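2-c-methyl-d-erythritol 2,4-cyclodiphosphate synthase (Plasmodium falciparum, PDB 4C81) catalyses the cyclisation of 4-diphosphocytidyl-2-C-methyl-D-erythritol 2-phosphate to 2-C-methyl-D-erythritol 2,4-cyclodiphosphate with release of CMP, a step of isoprenoid precursor synthesis. Local coordinates at the interface of chains A and B. Residues are numbered along the deposited sequence; one frame, centred on the assembly and turned at random. Chains: chain A/B, 2-c-methyl-d-erythritol 2,4-cyclodiphosphate synthase.

The interface of chains A and B. Residues chain A 118, 120, 176, 178; chain B 9-11, 75-76.
A:Asn118 meets the backbone of B:Ile10, both residues having extended strand backbones, and its carboxamide takes up both the N-H and the C=O of that one residue. A:Asn118 OD1 accepts from B:Ile10 N at 2.9 Å, on a lone pair in the carbonyl plane, while A:Asn118 ND2 donates to B:Ile10 O, also at 2.9 Å. That second bond is nearly straight, 165° at the hydrogen, and lies close to the amide plane, so the pair fixes which way round the amide sits. The side chain reaches there with CG between the backbone N and the carbonyl carbon (chi1 75°). A:Asn118 ND2 also shares a hydrogen bond with water 1 at 2.9 Å, and the water in turn pairs with B:Gly75 O at 2.8 Å, tying the strand of chain A to a helix of chain B. The side chain of B:Arg9 runs extended from CG to NE, its CB and CG passing alongside the A:Asn118 amide, and NH1 gives an in-plane bond to B:Ala76 O (2.9 Å), bracing strand against helix within chain B. A:Leu178 leans its branch point on B:Ile10, CG lying 3.6 Å from CB. The carboxylate of A:Asp120 rests against the backbone of B:Gly75, OD2 3.3 Å from CA. Strands 114-124 and 170-181 of chain A thus face the start of strand 9-21 and the end of helix 64-77 of chain B, part of a subunit interface in the trimer typical of IspF.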
ATOM      1  N   ASN A 118       4.063   9.751  11.839  1.00 17.01           N
ATOM      2  CA  ASN A 118       2.624   9.516  11.811  1.00 14.55           C
ATOM      3  C   ASN A 118       2.312   8.135  11.255  1.00 15.93           C
ATOM      4  O   ASN A 118       3.181   7.479  10.682  1.00 16.80           O
ATOM      5  CB  ASN A 118       1.906  10.588  10.991  1.00 15.63           C
ATOM      6  CG  ASN A 118       2.103  10.409   9.504  1.00 17.38           C
ATOM      7  OD1 ASN A 118       3.233  10.355   9.023  1.00 17.29           O
ATOM      8  ND2 ASN A 118       1.004  10.295   8.769  1.00 18.49           N
ATOM      9  N   ASP A 120      -0.928   6.126   9.030  1.00 16.36           N
ATOM     10  CA  ASP A 120      -2.155   6.249   8.241  1.00 16.45           C
ATOM     11  C   ASP A 120      -2.648   4.838   7.953  1.00 13.69           C
ATOM     12  O   ASP A 120      -1.920   4.024   7.391  1.00 15.50           O
ATOM     13  CB  ASP A 120      -1.912   7.010   6.930  1.00 16.44           C
ATOM     14  CG  ASP A 120      -3.211   7.368   6.200  1.00 15.73           C
ATOM     15  OD1 ASP A 120      -4.305   7.265   6.803  1.00 16.31           O
ATOM     16  OD2 ASP A 120      -3.143   7.765   5.019  1.00 18.75           O
ATOM     17  N   ASN A 176       0.333   2.283   7.253  1.00 13.90           N
ATOM     18  CA  ASN A 176       1.513   2.941   6.714  1.00 14.94           C
ATOM     19  C   ASN A 176       2.084   3.876   7.758  1.00 17.50           C
ATOM     20  O   ASN A 176       1.356   4.684   8.334  1.00 18.29           O
ATOM     21  CB  ASN A 176       1.153   3.738   5.465  1.00 14.00           C
ATOM     22  CG  ASN A 176       0.475   2.891   4.421  1.00 22.74           C
ATOM     23  OD1 ASN A 176       1.131   2.349   3.534  1.00 24.32           O
ATOM     24  ND2 ASN A 176      -0.843   2.746   4.535  1.00 25.72           N
ATOM     25  N   LEU A 178       5.746   6.188   9.315  1.00 16.39           N
ATOM     26  CA  LEU A 178       7.101   6.718   9.237  1.00 13.13           C
ATOM     27  C   LEU A 178       7.691   6.687  10.635  1.00 16.35           C
ATOM     28  O   LEU A 178       7.025   7.068  11.602  1.00 17.07           O
ATOM     29  CB  LEU A 178       7.104   8.158   8.734  1.00 19.48           C
ATOM     30  CG  LEU A 178       6.791   8.371   7.259  1.00 19.27           C
ATOM     31  CD1 LEU A 178       6.691   9.864   6.983  1.00 23.03           C
ATOM     32  CD2 LEU A 178       7.826   7.719   6.345  1.00 19.77           C
TER
ATOM     33  N   ARG B   9       5.126  13.704   6.983  1.00 18.12           N
ATOM     34  CA  ARG B   9       3.924  12.871   7.089  1.00 14.80           C
ATOM     35  C   ARG B   9       3.746  11.988   5.861  1.00 14.74           C
ATOM     36  O   ARG B   9       3.938  12.436   4.729  1.00 16.71           O
ATOM     37  CB  ARG B   9       2.683  13.745   7.273  1.00 21.20           C
ATOM     38  CG  ARG B   9       2.510  14.269   8.695  1.00 22.60           C
ATOM     39  CD  ARG B   9       1.450  15.350   8.780  1.00 24.88           C
ATOM     40  NE  ARG B   9       1.217  15.768  10.164  1.00 26.67           N
ATOM     41  CZ  ARG B   9       0.405  15.159  11.029  1.00 26.41           C
ATOM     42  NH1 ARG B   9      -0.293  14.076  10.685  1.00 22.83           N
ATOM     43  NH2 ARG B   9       0.282  15.640  12.263  1.00 28.83           N
ATOM     44  N   ILE B  10       3.382  10.733   6.116  1.00 15.59           N
ATOM     45  CA  ILE B  10       3.053   9.756   5.079  1.00 15.04           C
ATOM     46  C   ILE B  10       1.539   9.596   4.988  1.00 16.28           C
ATOM     47  O   ILE B  10       0.833   9.592   6.002  1.00 14.81           O
ATOM     48  CB  ILE B  10       3.706   8.370   5.372  1.00 14.37           C
ATOM     49  CG1 ILE B  10       3.491   7.392   4.209  1.00 16.06           C
ATOM     50  CG2 ILE B  10       3.159   7.769   6.657  1.00 16.12           C
ATOM     51  CD1 ILE B  10       4.308   6.125   4.334  1.00 17.89           C
ATOM     52  N   GLY B  11       1.048   9.456   3.759  1.00 14.32           N
ATOM     53  CA  GLY B  11      -0.351   9.162   3.516  1.00 16.36           C
ATOM     54  C   GLY B  11      -0.523   8.106   2.445  1.00 14.83           C
ATOM     55  O   GLY B  11       0.255   8.040   1.495  1.00 13.89           O
ATOM     56  N   GLY B  75      -5.442  11.545   4.914  1.00 16.80           N
ATOM     57  CA  GLY B  75      -4.841  10.520   5.755  1.00 21.44           C
ATOM     58  C   GLY B  75      -3.517  10.964   6.353  1.00 16.71           C
ATOM     59  O   GLY B  75      -3.260  10.773   7.545  1.00 18.60           O
ATOM     60  N   ALA B  76      -2.675  11.570   5.524  1.00 15.73           N
ATOM     61  CA  ALA B  76      -1.375  12.069   5.964  1.00 22.31           C
ATOM     62  C   ALA B  76      -1.495  13.094   7.095  1.00 15.47           C
ATOM     63  O   ALA B  76      -0.682  13.091   8.020  1.00 20.14           O
ATOM     64  CB  ALA B  76      -0.621  12.676   4.792  1.00 15.38           C
TER
HETATM   65  O   HOH W   1      -1.713  10.327   9.815  1.00 20.64           O